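PDB 6BIO: clan CA, family C40, NlpC/P60 superfamily cysteine peptidase from Trichomonas vaginalis, which probably acts as a cysteine peptidase of the NlpC/P60 superfamily, one of the laterally acquired peptidoglycan hydrolases that this protozoan turns against bacteria. Local coordinates for residues 84-95 with 107-118. Residues are numbered along the deposited sequence; the frame is centred on the assembly and turned at random.
Sequences TIPTQSVTEANI and RYVPANSQVTIL
Residues 85-88 pair antiparallel with 114-118, and 93-95 with 107-109, the segment axes 4.5 and 4.6 Å apart at closest approach; the 107-118 side lies in the bacterial SH3 (SH3b) region, the paired ribbons are consistent with its small beta fold, and both segments bend between them. Paired backbone hydrogen bonds define the register: T87 N to V115 O and V115 N to T87 O in one ribbon, A93 N to V109 O and V109 N to A93 O in the other. At the bend, 107-118 makes a type II turn, P110 to S113, and S89 meets it. S89 OG lies between its own backbone N and carbonyl carbon (chi1 68°), where it accepts a hydrogen bond from S113 N at 3.2 Å, while S89 N donates to S113 O at 2.9 Å; two bonds thus tie this buried serine to the turn's last residue. On one face T87 CG2 packs against V115 CG2 (3.7 Å) and I117 CD1 (3.6 Å), and T87 OG1 is hydrogen-bonded to Y144 N. Along the second ribbon, I95 CD1 presses on V109 CG2 at 3.5 Å, a tight carbon contact. Y108, on the face away from I95 and V109, reaches E92 in the loop before strand 93-95; ring and carboxylate planes stand 80° apart, and Y108 OH donates to the anti lone pair of E92 OE1 at 2.6 Å.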
loop_
_atom_site.group_PDB
_atom_site.type_symbol
_atom_site.label_atom_id
_atom_site.label_comp_id
_atom_site.label_asym_id
_atom_site.label_seq_id
_atom_site.Cartn_x
_atom_site.Cartn_y
_atom_site.Cartn_z
ATOM N N THR A 84 -1.253 -15.036 8.010
ATOM C CA THR A 84 -0.581 -15.926 7.068
ATOM C C THR A 84 -1.574 -16.355 5.996
ATOM O O THR A 84 -2.773 -16.436 6.249
ATOM C CB THR A 84 0.094 -17.142 7.739
ATOM O OG1 THR A 84 -0.898 -17.985 8.324
ATOM C CG2 THR A 84 1.062 -16.665 8.831
ATOM N N ILE A 85 -1.070 -16.639 4.801
ATOM C CA ILE A 85 -1.926 -16.825 3.627
ATOM C C ILE A 85 -1.645 -18.164 2.930
ATOM O O ILE A 85 -0.611 -18.329 2.286
ATOM C CB ILE A 85 -1.789 -15.648 2.641
ATOM C CG1 ILE A 85 -2.057 -14.323 3.345
ATOM C CG2 ILE A 85 -2.737 -15.837 1.474
ATOM C CD1 ILE A 85 -1.682 -13.100 2.520
ATOM N N PRO A 86 -2.556 -19.131 2.997
ATOM C CA PRO A 86 -2.355 -20.391 2.265
ATOM C C PRO A 86 -2.456 -20.193 0.773
ATOM O O PRO A 86 -3.317 -19.453 0.295
ATOM C CB PRO A 86 -3.516 -21.263 2.747
ATOM C CG PRO A 86 -3.938 -20.655 4.030
ATOM C CD PRO A 86 -3.726 -19.184 3.885
ATOM N N THR A 87 -1.596 -20.883 0.028
ATOM C CA THR A 87 -1.666 -20.891 -1.424
ATOM C C THR A 87 -0.987 -22.182 -1.907
ATOM O O THR A 87 -0.666 -23.069 -1.103
ATOM C CB THR A 87 -1.090 -19.586 -2.001
ATOM O OG1 THR A 87 -1.324 -19.558 -3.420
ATOM C CG2 THR A 87 0.371 -19.435 -1.713
ATOM N N GLN A 88 -0.745 -22.266 -3.210
ATOM C CA GLN A 88 -0.022 -23.375 -3.814
ATOM C C GLN A 88 0.957 -22.868 -4.857
ATOM O O GLN A 88 0.751 -21.807 -5.460
ATOM C CB GLN A 88 -0.955 -24.419 -4.402
ATOM C CG GLN A 88 -1.665 -23.947 -5.620
ATOM C CD GLN A 88 -2.443 -25.110 -6.219
ATOM O OE1 GLN A 88 -2.168 -25.574 -7.342
ATOM N NE2 GLN A 88 -3.389 -25.639 -5.436
ATOM N N SER A 89 2.039 -23.611 -5.066
ATOM C CA SER A 89 2.947 -23.257 -6.135
ATOM C C SER A 89 2.392 -23.801 -7.443
ATOM O O SER A 89 1.665 -24.804 -7.482
ATOM C CB SER A 89 4.349 -23.814 -5.889
ATOM O OG SER A 89 4.374 -25.231 -5.972
ATOM N N VAL A 90 2.747 -23.136 -8.525
ATOM C CA VAL A 90 2.305 -23.545 -9.861
ATOM C C VAL A 90 3.446 -24.084 -10.708
ATOM O O VAL A 90 3.184 -24.639 -11.789
ATOM C CB VAL A 90 1.582 -22.395 -10.599
ATOM C CG1 VAL A 90 0.410 -21.892 -9.752
ATOM C CG2 VAL A 90 2.558 -21.269 -10.918
ATOM N N THR A 91 4.693 -23.858 -10.305
ATOM C CA THR A 91 5.878 -24.289 -11.033
ATOM C C THR A 91 6.917 -24.684 -10.001
ATOM O O THR A 91 6.946 -24.128 -8.915
ATOM C CB THR A 91 6.448 -23.132 -11.882
ATOM O OG1 THR A 91 5.410 -22.537 -12.663
ATOM C CG2 THR A 91 7.520 -23.627 -12.855
ATOM N N GLU A 92 7.764 -25.646 -10.334
ATOM C CA GLU A 92 8.844 -26.012 -9.421
ATOM C C GLU A 92 9.743 -24.797 -9.168
ATOM O O GLU A 92 9.938 -23.941 -10.038
ATOM C CB GLU A 92 9.664 -27.181 -9.977
ATOM C CG GLU A 92 10.436 -26.852 -11.258
ATOM C CD GLU A 92 11.375 -27.992 -11.710
ATOM O OE1 GLU A 92 11.630 -28.957 -10.924
ATOM O OE2 GLU A 92 11.856 -27.911 -12.864
ATOM N N ALA A 93 10.279 -24.721 -7.951
ATOM C CA ALA A 93 11.106 -23.586 -7.542
ATOM C C ALA A 93 11.912 -24.009 -6.319
ATOM O O ALA A 93 11.641 -25.039 -5.688
ATOM C CB ALA A 93 10.244 -22.390 -7.168
ATOM N N ASN A 94 12.935 -23.223 -5.995
ATOM C CA ASN A 94 13.649 -23.355 -4.734
ATOM C C ASN A 94 13.159 -22.313 -3.735
ATOM O O ASN A 94 12.882 -21.159 -4.089
ATOM C CB ASN A 94 15.143 -23.123 -4.940
ATOM C CG ASN A 94 15.813 -24.269 -5.650
ATOM O OD1 ASN A 94 15.487 -25.443 -5.444
ATOM N ND2 ASN A 94 16.760 -23.937 -6.509
ATOM N N ILE A 95 13.089 -22.710 -2.480
ATOM C CA ILE A 95 13.060 -21.769 -1.368
ATOM C C ILE A 95 14.510 -21.380 -1.076
ATOM O O ILE A 95 15.341 -22.256 -0.803
ATOM C CB ILE A 95 12.376 -22.381 -0.124
ATOM C CG1 ILE A 95 10.909 -22.637 -0.388
ATOM C CG2 ILE A 95 12.557 -21.424 1.080
ATOM C CD1 ILE A 95 10.229 -23.441 0.686
ATOM N N ARG A 107 15.122 -25.428 0.527
ATOM C CA ARG A 107 14.339 -26.594 0.144
ATOM C C ARG A 107 13.811 -26.442 -1.279
ATOM O O ARG A 107 13.287 -25.383 -1.639
ATOM C CB ARG A 107 13.167 -26.716 1.130
ATOM C CG ARG A 107 12.175 -27.826 0.928
ATOM C CD ARG A 107 12.835 -29.172 1.088
ATOM N NE ARG A 107 11.917 -30.282 1.445
ATOM C CZ ARG A 107 11.223 -31.026 0.576
ATOM N NH1 ARG A 107 11.235 -30.748 -0.742
ATOM N NH2 ARG A 107 10.475 -32.024 1.045
ATOM N N TYR A 108 13.919 -27.515 -2.060
ATOM C CA TYR A 108 13.253 -27.608 -3.344
ATOM C C TYR A 108 11.752 -27.789 -3.119
ATOM O O TYR A 108 11.321 -28.517 -2.223
ATOM C CB TYR A 108 13.800 -28.827 -4.091
ATOM C CG TYR A 108 13.034 -29.148 -5.324
ATOM C CD1 TYR A 108 13.167 -28.348 -6.478
ATOM C CD2 TYR A 108 12.142 -30.223 -5.344
ATOM C CE1 TYR A 108 12.447 -28.648 -7.615
ATOM C CE2 TYR A 108 11.434 -30.538 -6.489
ATOM C CZ TYR A 108 11.588 -29.761 -7.610
ATOM O OH TYR A 108 10.824 -30.097 -8.700
ATOM N N VAL A 109 10.958 -27.092 -3.919
ATOM C CA VAL A 109 9.507 -27.173 -3.830
ATOM C C VAL A 109 8.930 -27.621 -5.157
ATOM O O VAL A 109 9.045 -26.884 -6.157
ATOM C CB VAL A 109 8.899 -25.809 -3.444
ATOM C CG1 VAL A 109 7.427 -25.964 -3.266
ATOM C CG2 VAL A 109 9.512 -25.279 -2.189
ATOM N N PRO A 110 8.346 -28.821 -5.236
ATOM C CA PRO A 110 7.744 -29.249 -6.494
ATOM C C PRO A 110 6.528 -28.411 -6.822
ATOM O O PRO A 110 5.905 -27.760 -5.970
ATOM C CB PRO A 110 7.350 -30.712 -6.259
ATOM C CG PRO A 110 7.429 -30.938 -4.843
ATOM C CD PRO A 110 8.242 -29.858 -4.191
ATOM N N ALA A 111 6.227 -28.393 -8.110
ATOM C CA ALA A 111 5.026 -27.730 -8.552
ATOM C C ALA A 111 3.820 -28.318 -7.823
ATOM O O ALA A 111 3.794 -29.494 -7.466
ATOM C CB ALA A 111 4.860 -27.882 -10.063
ATOM N N ASN A 112 2.795 -27.489 -7.637
ATOM C CA ASN A 112 1.526 -27.888 -7.028
ATOM C C ASN A 112 1.618 -28.185 -5.541
ATOM O O ASN A 112 0.846 -28.999 -5.023
ATOM C CB ASN A 112 0.980 -29.152 -7.695
ATOM C CG ASN A 112 -0.288 -28.940 -8.404
ATOM O OD1 ASN A 112 -1.100 -28.060 -8.094
ATOM N ND2 ASN A 112 -0.471 -29.740 -9.416
ATOM N N SER A 113 2.606 -27.626 -4.861
ATOM C CA SER A 113 2.787 -27.822 -3.432
ATOM C C SER A 113 1.927 -26.833 -2.660
ATOM O O SER A 113 1.856 -25.645 -2.992
ATOM C CB SER A 113 4.247 -27.583 -3.056
ATOM O OG SER A 113 5.089 -28.620 -3.571
ATOM N N GLN A 114 1.327 -27.289 -1.579
ATOM C CA GLN A 114 0.670 -26.385 -0.648
ATOM C C GLN A 114 1.721 -25.684 0.203
ATOM O O GLN A 114 2.561 -26.335 0.823
ATOM C CB GLN A 114 -0.255 -27.171 0.272
ATOM C CG GLN A 114 -1.345 -28.011 -0.400
ATOM C CD GLN A 114 -2.337 -27.186 -1.128
ATOM O OE1 GLN A 114 -2.769 -26.131 -0.634
ATOM N NE2 GLN A 114 -2.701 -27.627 -2.328
ATOM N N VAL A 115 1.654 -24.362 0.281
ATOM C CA VAL A 115 2.592 -23.541 1.040
ATOM C C VAL A 115 1.818 -22.452 1.778
ATOM O O VAL A 115 0.639 -22.179 1.497
ATOM C CB VAL A 115 3.678 -22.911 0.129
ATOM C CG1 VAL A 115 4.385 -23.986 -0.745
ATOM C CG2 VAL A 115 3.086 -21.786 -0.755
ATOM N N THR A 116 2.487 -21.812 2.727
ATOM C CA THR A 116 1.871 -20.708 3.451
ATOM C C THR A 116 2.725 -19.460 3.281
ATOM O O THR A 116 3.913 -19.474 3.617
ATOM C CB THR A 116 1.747 -21.057 4.936
ATOM O OG1 THR A 116 0.976 -22.253 5.097
ATOM C CG2 THR A 116 1.101 -19.917 5.715
ATOM N N ILE A 117 2.111 -18.374 2.800
ATOM C CA ILE A 117 2.791 -17.091 2.691
ATOM C C ILE A 117 2.891 -16.446 4.061
ATOM O O ILE A 117 1.879 -16.235 4.745
ATOM C CB ILE A 117 2.066 -16.174 1.684
ATOM C CG1 ILE A 117 2.194 -16.718 0.256
ATOM C CG2 ILE A 117 2.544 -14.705 1.828
ATOM C CD1 ILE A 117 1.278 -16.089 -0.755
ATOM N N LEU A 118 4.113 -16.013 4.401
ATOM C CA LEU A 118 4.448 -15.316 5.631
ATOM C C LEU A 118 4.786 -13.857 5.410
ATOM O O LEU A 118 4.662 -13.061 6.363
ATOM C CB LEU A 118 5.651 -15.980 6.322
ATOM C CG LEU A 118 5.470 -17.484 6.613
ATOM C CD1 LEU A 118 6.728 -18.026 7.284
ATOM C CD2 LEU A 118 4.298 -17.783 7.455
#